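Long-range contacts in A-type flavoprotein (Giardia intestinalis, PDB 2Q9U), which scavenges oxygen, probably by passing electrons from bound FMN to a mu-oxo-diiron centre: residues T52-V57 / V82-E87; Q256-V261 / E287-E292. All blocks are in the same frame, centred on the assembly; numbering follows the deposited sequence.

In the fold
Following the chain from the N terminus, interaction 1 comes first. It closes a loop of 24 residues, including helix 62-72, by pairing strand 52-54 with the end of strand 80-82 in the beta-lactamase-like part of the fold, just ahead of the diiron ligands H85 and E87. Interaction 2 follows in series, neither nesting with nor crossing the first: strand 258-263 and strand 287-292, connected through helix 269-283, pair side by side in the flavodoxin-like part. The two contacts lie on opposite sides of the chain's centre, their own centres about 38 Å apart. Each is a parallel strand pairing after a helical connection, one in the diiron-binding part and one in the FMN-binding part.

Interaction 1: T52-V57 / V82-E87; sequences TVIDSV and VMNHAE. With FEO (mu-oxo-diiron), chain G.
V82 and D55 carry this buried contact, where strand 52-54 and strand 80-82 end side by side and hand over to loops. V82 straddles I54 in parallel register: its N gives a bond to V53 O (2.7 Å) and its O takes one from D55 N (2.7 Å), both nearly along the C=O axis. Its side chain stands beside that of I54, pointing the same way, with CB 3.7 Å from I54 CD1. The CG2 branch, anti to the carbonyl carbon, also reaches T52 CG2. F168 of strand 166-170 touches I54.

Past the bridge the backbone of D55 turns to a positive phi (67°), and its carboxylate swings towards the other chain segment. CG lies beside its own backbone N, anti to the carbonyl carbon (chi1 -66°), so that OD1 accepts the N-H of N84 on its syn lone pair (D55 OD1 to N84 N 2.9 Å, nearly straight at 165°). A water gives a second bond to D55 OD1 (2.7 Å) and another to H85 O (2.7 Å), so one buried oxygen holds the start of the metal-binding loop both directly and through solvent.

M83 departs from the other segment at CB but doubles back through bends at chi2 and chi3. Its SD comes to 3.9 Å from S56 N, and CE packs on S56 CB, with W65 of helix 62-72 also touching S56.

The loop so held delivers H85 NE2 and E87 OE1 to one iron, shared with H152 and D171; D155 holds H85 ND1, and Y267 of the second subunit binds E87 OE2. A strand-end aspartate steadying an H-x-E-x-D-H loop is characteristic of the metallo-beta-lactamase fold as used by flavodiiron proteins.

Interaction 2: Q256-V261 / E287-E292; sequences QKKVTV and ETVLLE
Strands 258-261 and 287-292 run parallel, their axes 4.7 Å apart and 13° from alignment, joined by five backbone hydrogen bonds that step from K257 O to L291 N. The first is the most bent: E287 N meets K257 O at 142°, where K257 centres an inverse gamma turn. The last, L291 N to V261 O (2.8 Å), lies nearly along the C=O axis.

On the face of K258, T260, E287 and V289, the K258 and E287 side chains run alongside each other, both extended, with K258 CD 3.8 Å from E287 OE1. Their charged ends stay too far apart for a salt bridge (K258 NZ to E287 OE1 4.5 Å); a water spans them, accepting from K258 NZ (2.8 Å) and donating to E287 OE1 (2.7 Å). K258 NZ finds its ion pair in D307 and a further bond to H304.

The pairing closes a beta-alpha-beta unit through helix 269-283, and the 2-1-3-4-5 strand order of this parallel sheet is that of the flavodoxin fold. That helix packs against V261 and T288 on the other face, while H304 of helix 298-306 touches T260, V289 and L291.

T260 turns OG1 beside its backbone N (chi1 -60°), where it bonds S308 OG and lies 4.0 Å from V289 CB. The T260 and L291 side chains cross obliquely, T260 CG2 coming to 4.0 Å from L291 CD1. Strand 287-292 is outermost in this chain's sheet; T288 N bonds S180 OG of the third subunit.

Interaction 1: T52-V57 / V82-E87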
ATOM      1  N   THR A  52       6.139 -16.119  39.373  1.00 13.69           N
ATOM      2  CA  THR A  52       7.053 -15.253  38.637  1.00 13.27           C
ATOM      3  C   THR A  52       6.585 -15.051  37.202  1.00 13.09           C
ATOM      4  O   THR A  52       6.176 -16.010  36.549  1.00 12.29           O
ATOM      5  CB  THR A  52       8.470 -15.830  38.672  1.00 13.55           C
ATOM      6  OG1 THR A  52       8.958 -15.784  40.027  1.00 12.99           O
ATOM      7  CG2 THR A  52       9.434 -15.060  37.770  1.00 12.95           C
ATOM      8  N   VAL A  53       6.646 -13.802  36.748  1.00 12.21           N
ATOM      9  CA  VAL A  53       6.362 -13.431  35.351  1.00 12.28           C
ATOM     10  C   VAL A  53       7.659 -13.014  34.683  1.00 12.16           C
ATOM     11  O   VAL A  53       8.444 -12.247  35.247  1.00 12.55           O
ATOM     12  CB  VAL A  53       5.329 -12.293  35.243  1.00 12.29           C
ATOM     13  CG1 VAL A  53       5.082 -11.885  33.758  1.00 10.41           C
ATOM     14  CG2 VAL A  53       4.014 -12.715  35.898  1.00 12.58           C
ATOM     15  N   ILE A  54       7.867 -13.536  33.478  1.00 11.65           N
ATOM     16  CA  ILE A  54       9.007 -13.152  32.643  1.00 11.19           C
ATOM     17  C   ILE A  54       8.498 -12.255  31.522  1.00 11.03           C
ATOM     18  O   ILE A  54       7.662 -12.661  30.715  1.00 10.20           O
ATOM     19  CB  ILE A  54       9.693 -14.385  32.013  1.00 10.99           C
ATOM     20  CG1 ILE A  54       9.955 -15.483  33.073  1.00 10.90           C
ATOM     21  CG2 ILE A  54      10.976 -13.957  31.213  1.00 10.47           C
ATOM     22  CD1 ILE A  54      11.021 -15.097  34.113  1.00 13.23           C
ATOM     23  N   ASP A  55       9.006 -11.032  31.507  1.00 10.38           N
ATOM     24  CA  ASP A  55       8.696 -10.012  30.507  1.00 11.82           C
ATOM     25  C   ASP A  55       7.260  -9.467  30.498  1.00 11.37           C
ATOM     26  O   ASP A  55       6.365 -10.029  31.108  1.00 12.32           O
ATOM     27  CB  ASP A  55       9.197 -10.444  29.101  1.00 11.54           C
ATOM     28  CG  ASP A  55      10.736 -10.529  29.046  1.00 14.46           C
ATOM     29  OD1 ASP A  55      11.404  -9.672  29.705  1.00 12.61           O
ATOM     30  OD2 ASP A  55      11.263 -11.453  28.378  1.00 16.05           O
ATOM     31  N   SER A  56       7.077  -8.341  29.817  1.00 11.73           N
ATOM     32  CA  SER A  56       5.756  -7.768  29.616  1.00 11.00           C
ATOM     33  C   SER A  56       5.462  -7.717  28.102  1.00 11.38           C
ATOM     34  O   SER A  56       6.062  -8.469  27.324  1.00 10.33           O
ATOM     35  CB  SER A  56       5.696  -6.380  30.278  1.00 12.13           C
ATOM     36  OG  SER A  56       4.396  -5.814  30.234  1.00 11.26           O
ATOM     37  N   VAL A  57       4.529  -6.848  27.696  1.00 11.02           N
ATOM     38  CA  VAL A  57       4.109  -6.715  26.289  1.00 11.78           C
ATOM     39  C   VAL A  57       3.865  -5.230  25.974  1.00 12.54           C
ATOM     40  O   VAL A  57       3.739  -4.424  26.894  1.00 11.57           O
ATOM     41  CB  VAL A  57       2.794  -7.496  25.951  1.00 11.55           C
ATOM     42  CG1 VAL A  57       2.918  -9.026  26.239  1.00 10.76           C
ATOM     43  CG2 VAL A  57       1.602  -6.926  26.689  1.00 10.26           C
ATOM     44  N   VAL A  82      10.318 -10.476  36.054  1.00 11.76           N
ATOM     45  CA  VAL A  82      11.645 -10.425  35.499  1.00 11.60           C
ATOM     46  C   VAL A  82      11.594  -9.741  34.135  1.00 12.13           C
ATOM     47  O   VAL A  82      10.868 -10.181  33.235  1.00 11.83           O
ATOM     48  CB  VAL A  82      12.233 -11.839  35.321  1.00 12.18           C
ATOM     49  CG1 VAL A  82      13.555 -11.795  34.566  1.00 12.34           C
ATOM     50  CG2 VAL A  82      12.366 -12.588  36.682  1.00 11.34           C
ATOM     51  N   MET A  83      12.422  -8.712  33.977  1.00 12.78           N
ATOM     52  CA  MET A  83      12.503  -7.928  32.739  1.00 13.24           C
ATOM     53  C   MET A  83      13.863  -8.094  32.074  1.00 13.77           C
ATOM     54  O   MET A  83      14.879  -7.754  32.650  1.00 13.95           O
ATOM     55  CB  MET A  83      12.212  -6.435  33.038  1.00 13.36           C
ATOM     56  CG  MET A  83      10.772  -6.155  33.519  1.00 12.81           C
ATOM     57  SD  MET A  83       9.457  -6.679  32.393  1.00 14.10           S
ATOM     58  CE  MET A  83       9.683  -5.547  31.021  1.00 14.49           C
ATOM     59  N   ASN A  84      13.870  -8.653  30.857  1.00 13.87           N
ATOM     60  CA  ASN A  84      15.105  -8.990  30.166  1.00 13.38           C
ATOM     61  C   ASN A  84      15.601  -7.834  29.325  1.00 13.37           C
ATOM     62  O   ASN A  84      16.746  -7.852  28.875  1.00 13.27           O
ATOM     63  CB  ASN A  84      14.851 -10.184  29.226  1.00 13.35           C
ATOM     64  CG  ASN A  84      14.698 -11.491  29.970  1.00 15.72           C
ATOM     65  OD1 ASN A  84      13.676 -12.195  29.834  1.00 19.92           O
ATOM     66  ND2 ASN A  84      15.698 -11.828  30.754  1.00 12.51           N
ATOM     67  N   HIS A  85      14.718  -6.864  29.056  1.00 13.02           N
ATOM     68  CA  HIS A  85      14.931  -5.889  27.949  1.00 13.22           C
ATOM     69  C   HIS A  85      13.902  -4.759  28.137  1.00 12.06           C
ATOM     70  O   HIS A  85      12.771  -5.021  28.529  1.00 12.10           O
ATOM     71  CB  HIS A  85      14.737  -6.664  26.638  1.00 13.14           C
ATOM     72  CG  HIS A  85      14.973  -5.896  25.368  1.00 14.42           C
ATOM     73  ND1 HIS A  85      15.976  -4.968  25.198  1.00 15.04           N
ATOM     74  CD2 HIS A  85      14.383  -6.031  24.156  1.00 13.74           C
ATOM     75  CE1 HIS A  85      15.945  -4.505  23.956  1.00 14.92           C
ATOM     76  NE2 HIS A  85      14.996  -5.146  23.296  1.00 13.52           N
ATOM     77  N   ALA A  86      14.291  -3.509  27.893  1.00 11.56           N
ATOM     78  CA  ALA A  86      13.424  -2.386  28.214  1.00 11.64           C
ATOM     79  C   ALA A  86      12.649  -1.861  26.995  1.00 12.09           C
ATOM     80  O   ALA A  86      11.830  -0.948  27.129  1.00 11.24           O
ATOM     81  CB  ALA A  86      14.245  -1.248  28.841  1.00 12.57           C
ATOM     82  N   GLU A  87      12.915  -2.423  25.812  1.00 11.71           N
ATOM     83  CA  GLU A  87      12.219  -1.980  24.600  1.00 12.20           C
ATOM     84  C   GLU A  87      10.698  -2.119  24.750  1.00 12.19           C
ATOM     85  O   GLU A  87      10.204  -3.076  25.388  1.00 11.99           O
ATOM     86  CB  GLU A  87      12.746  -2.695  23.337  1.00 11.17           C
ATOM     87  CG  GLU A  87      12.374  -1.943  22.033  1.00 13.97           C
ATOM     88  CD  GLU A  87      12.894  -2.633  20.810  1.00 14.17           C
ATOM     89  OE1 GLU A  87      13.897  -3.367  20.939  1.00 14.93           O
ATOM     90  OE2 GLU A  87      12.272  -2.467  19.734  1.00 18.86           O
TER
HETATM   91 FE1  FEO G 701      11.458  -7.364  20.696  1.00 11.41          FE
HETATM   92 FE2  FEO G 701      14.302  -5.447  21.123  1.00 14.54          FE
HETATM   93  O   FEO G 701      12.325  -5.908  21.434  1.00 11.74           O
HETATM   94  O   HOH W   1      11.831  -7.543  28.087  1.00 25.35           O

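Interaction 2: Q256-V261 / E287-E292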
ATOM      1  N   GLN A 256      25.396 -18.414   1.304  1.00 15.93           N
ATOM      2  CA  GLN A 256      25.009 -19.432   0.346  1.00 14.95           C
ATOM      3  C   GLN A 256      25.652 -19.119  -1.005  1.00 14.62           C
ATOM      4  O   GLN A 256      26.144 -18.004  -1.209  1.00 14.28           O
ATOM      5  CB  GLN A 256      23.484 -19.481   0.207  1.00 15.51           C
ATOM      6  CG  GLN A 256      22.727 -19.725   1.511  1.00 17.21           C
ATOM      7  CD  GLN A 256      22.765 -21.175   1.973  1.00 23.64           C
ATOM      8  OE1 GLN A 256      23.492 -22.010   1.417  1.00 23.59           O
ATOM      9  NE2 GLN A 256      21.960 -21.486   2.993  1.00 25.29           N
ATOM     10  N   LYS A 257      25.662 -20.100  -1.909  1.00 13.07           N
ATOM     11  CA  LYS A 257      26.075 -19.879  -3.285  1.00 14.14           C
ATOM     12  C   LYS A 257      24.883 -19.153  -3.929  1.00 12.52           C
ATOM     13  O   LYS A 257      23.988 -19.779  -4.511  1.00 13.06           O
ATOM     14  CB  LYS A 257      26.353 -21.216  -3.988  1.00 14.55           C
ATOM     15  CG  LYS A 257      27.579 -21.974  -3.450  1.00 16.80           C
ATOM     16  CD  LYS A 257      27.802 -23.257  -4.270  1.00 17.73           C
ATOM     17  CE  LYS A 257      28.815 -24.196  -3.617  1.00 24.73           C
ATOM     18  NZ  LYS A 257      28.948 -25.493  -4.371  1.00 28.64           N
ATOM     19  N   LYS A 258      24.857 -17.837  -3.740  1.00 11.47           N
ATOM     20  CA  LYS A 258      23.644 -17.040  -3.984  1.00 11.17           C
ATOM     21  C   LYS A 258      24.097 -15.622  -4.317  1.00 10.77           C
ATOM     22  O   LYS A 258      24.983 -15.064  -3.650  1.00 10.68           O
ATOM     23  CB  LYS A 258      22.714 -17.061  -2.745  1.00 11.44           C
ATOM     24  CG  LYS A 258      21.475 -16.077  -2.831  1.00 11.23           C
ATOM     25  CD  LYS A 258      20.669 -16.165  -1.544  1.00 11.75           C
ATOM     26  CE  LYS A 258      19.578 -15.078  -1.455  1.00 11.80           C
ATOM     27  NZ  LYS A 258      18.775 -15.396  -0.194  1.00 11.42           N
ATOM     28  N   VAL A 259      23.504 -15.080  -5.377  1.00  9.93           N
ATOM     29  CA  VAL A 259      23.708 -13.705  -5.776  1.00  9.89           C
ATOM     30  C   VAL A 259      22.361 -12.974  -5.678  1.00  9.58           C
ATOM     31  O   VAL A 259      21.350 -13.485  -6.165  1.00  9.82           O
ATOM     32  CB  VAL A 259      24.236 -13.626  -7.220  1.00  8.91           C
ATOM     33  CG1 VAL A 259      24.421 -12.131  -7.651  1.00 10.14           C
ATOM     34  CG2 VAL A 259      25.563 -14.370  -7.327  1.00  9.50           C
ATOM     35  N   THR A 260      22.351 -11.826  -5.006  1.00  9.76           N
ATOM     36  CA  THR A 260      21.152 -10.938  -4.991  1.00 10.41           C
ATOM     37  C   THR A 260      21.428  -9.610  -5.701  1.00 10.51           C
ATOM     38  O   THR A 260      22.450  -8.969  -5.414  1.00  9.11           O
ATOM     39  CB  THR A 260      20.675 -10.653  -3.556  1.00 10.52           C
ATOM     40  OG1 THR A 260      20.346 -11.893  -2.922  1.00 10.63           O
ATOM     41  CG2 THR A 260      19.408  -9.707  -3.540  1.00  9.96           C
ATOM     42  N   VAL A 261      20.515  -9.193  -6.600  1.00 10.57           N
ATOM     43  CA  VAL A 261      20.612  -7.884  -7.244  1.00 10.98           C
ATOM     44  C   VAL A 261      19.512  -6.978  -6.661  1.00 10.35           C
ATOM     45  O   VAL A 261      18.354  -7.383  -6.587  1.00 10.91           O
ATOM     46  CB  VAL A 261      20.474  -7.963  -8.774  1.00 11.56           C
ATOM     47  CG1 VAL A 261      20.622  -6.561  -9.387  1.00 13.02           C
ATOM     48  CG2 VAL A 261      21.553  -8.892  -9.333  1.00 13.95           C
ATOM     49  N   GLU A 287      22.000 -19.720  -6.747  1.00 13.53           N
ATOM     50  CA  GLU A 287      20.666 -19.121  -6.672  1.00 12.71           C
ATOM     51  C   GLU A 287      20.801 -17.621  -6.984  1.00 12.04           C
ATOM     52  O   GLU A 287      21.823 -16.987  -6.650  1.00 11.79           O
ATOM     53  CB  GLU A 287      20.053 -19.267  -5.270  1.00 13.87           C
ATOM     54  CG  GLU A 287      18.603 -18.737  -5.279  1.00 15.09           C
ATOM     55  CD  GLU A 287      17.878 -18.835  -3.969  1.00 19.67           C
ATOM     56  OE1 GLU A 287      18.541 -18.995  -2.921  1.00 21.36           O
ATOM     57  OE2 GLU A 287      16.630 -18.724  -4.009  1.00 22.40           O
ATOM     58  N   THR A 288      19.783 -17.058  -7.646  1.00 11.47           N
ATOM     59  CA  THR A 288      19.768 -15.635  -7.976  1.00 11.23           C
ATOM     60  C   THR A 288      18.408 -15.059  -7.567  1.00 11.08           C
ATOM     61  O   THR A 288      17.381 -15.653  -7.842  1.00 11.73           O
ATOM     62  CB  THR A 288      19.977 -15.378  -9.489  1.00 11.35           C
ATOM     63  OG1 THR A 288      18.910 -15.982 -10.235  1.00 12.54           O
ATOM     64  CG2 THR A 288      21.325 -15.942  -9.963  1.00 11.59           C
ATOM     65  N   VAL A 289      18.437 -13.917  -6.891  1.00 11.69           N
ATOM     66  CA  VAL A 289      17.241 -13.208  -6.441  1.00 11.22           C
ATOM     67  C   VAL A 289      17.360 -11.777  -6.983  1.00 11.77           C
ATOM     68  O   VAL A 289      18.401 -11.143  -6.860  1.00 11.03           O
ATOM     69  CB  VAL A 289      17.148 -13.228  -4.865  1.00 11.47           C
ATOM     70  CG1 VAL A 289      16.005 -12.326  -4.342  1.00 11.92           C
ATOM     71  CG2 VAL A 289      16.973 -14.658  -4.348  1.00 11.18           C
ATOM     72  N   LEU A 290      16.292 -11.289  -7.611  1.00 11.50           N
ATOM     73  CA  LEU A 290      16.223  -9.900  -8.021  1.00 12.35           C
ATOM     74  C   LEU A 290      15.203  -9.189  -7.153  1.00 11.76           C
ATOM     75  O   LEU A 290      14.055  -9.641  -7.049  1.00 12.22           O
ATOM     76  CB  LEU A 290      15.824  -9.812  -9.513  1.00 12.10           C
ATOM     77  CG  LEU A 290      15.654  -8.397 -10.133  1.00 15.39           C
ATOM     78  CD1 LEU A 290      16.002  -8.479 -11.588  1.00 16.88           C
ATOM     79  CD2 LEU A 290      14.240  -7.824  -9.975  1.00 18.63           C
ATOM     80  N   LEU A 291      15.618  -8.079  -6.550  1.00 10.62           N
ATOM     81  CA  LEU A 291      14.762  -7.277  -5.686  1.00 10.78           C
ATOM     82  C   LEU A 291      14.680  -5.875  -6.256  1.00 11.82           C
ATOM     83  O   LEU A 291      15.674  -5.151  -6.228  1.00 12.12           O
ATOM     84  CB  LEU A 291      15.350  -7.204  -4.251  1.00  9.85           C
ATOM     85  CG  LEU A 291      15.526  -8.519  -3.495  1.00 10.17           C
ATOM     86  CD1 LEU A 291      16.050  -8.214  -2.091  1.00 10.75           C
ATOM     87  CD2 LEU A 291      14.174  -9.253  -3.418  1.00 10.13           C
ATOM     88  N   GLU A 292      13.511  -5.486  -6.765  1.00 11.50           N
ATOM     89  CA  GLU A 292      13.336  -4.122  -7.254  1.00 12.80           C
ATOM     90  C   GLU A 292      12.520  -3.315  -6.251  1.00 12.33           C
ATOM     91  O   GLU A 292      11.466  -3.776  -5.797  1.00 11.69           O
ATOM     92  CB  GLU A 292      12.642  -4.116  -8.616  1.00 13.69           C
ATOM     93  CG  GLU A 292      12.679  -2.756  -9.325  1.00 15.96           C
ATOM     94  CD  GLU A 292      12.900  -2.921 -10.832  1.00 20.98           C
ATOM     95  OE1 GLU A 292      13.660  -3.843 -11.233  1.00 21.60           O
ATOM     96  OE2 GLU A 292      12.307  -2.134 -11.608  1.00 21.09           O
TER
HETATM   97  O   HOH W   2      17.543 -17.896  -0.696  1.00 26.39           O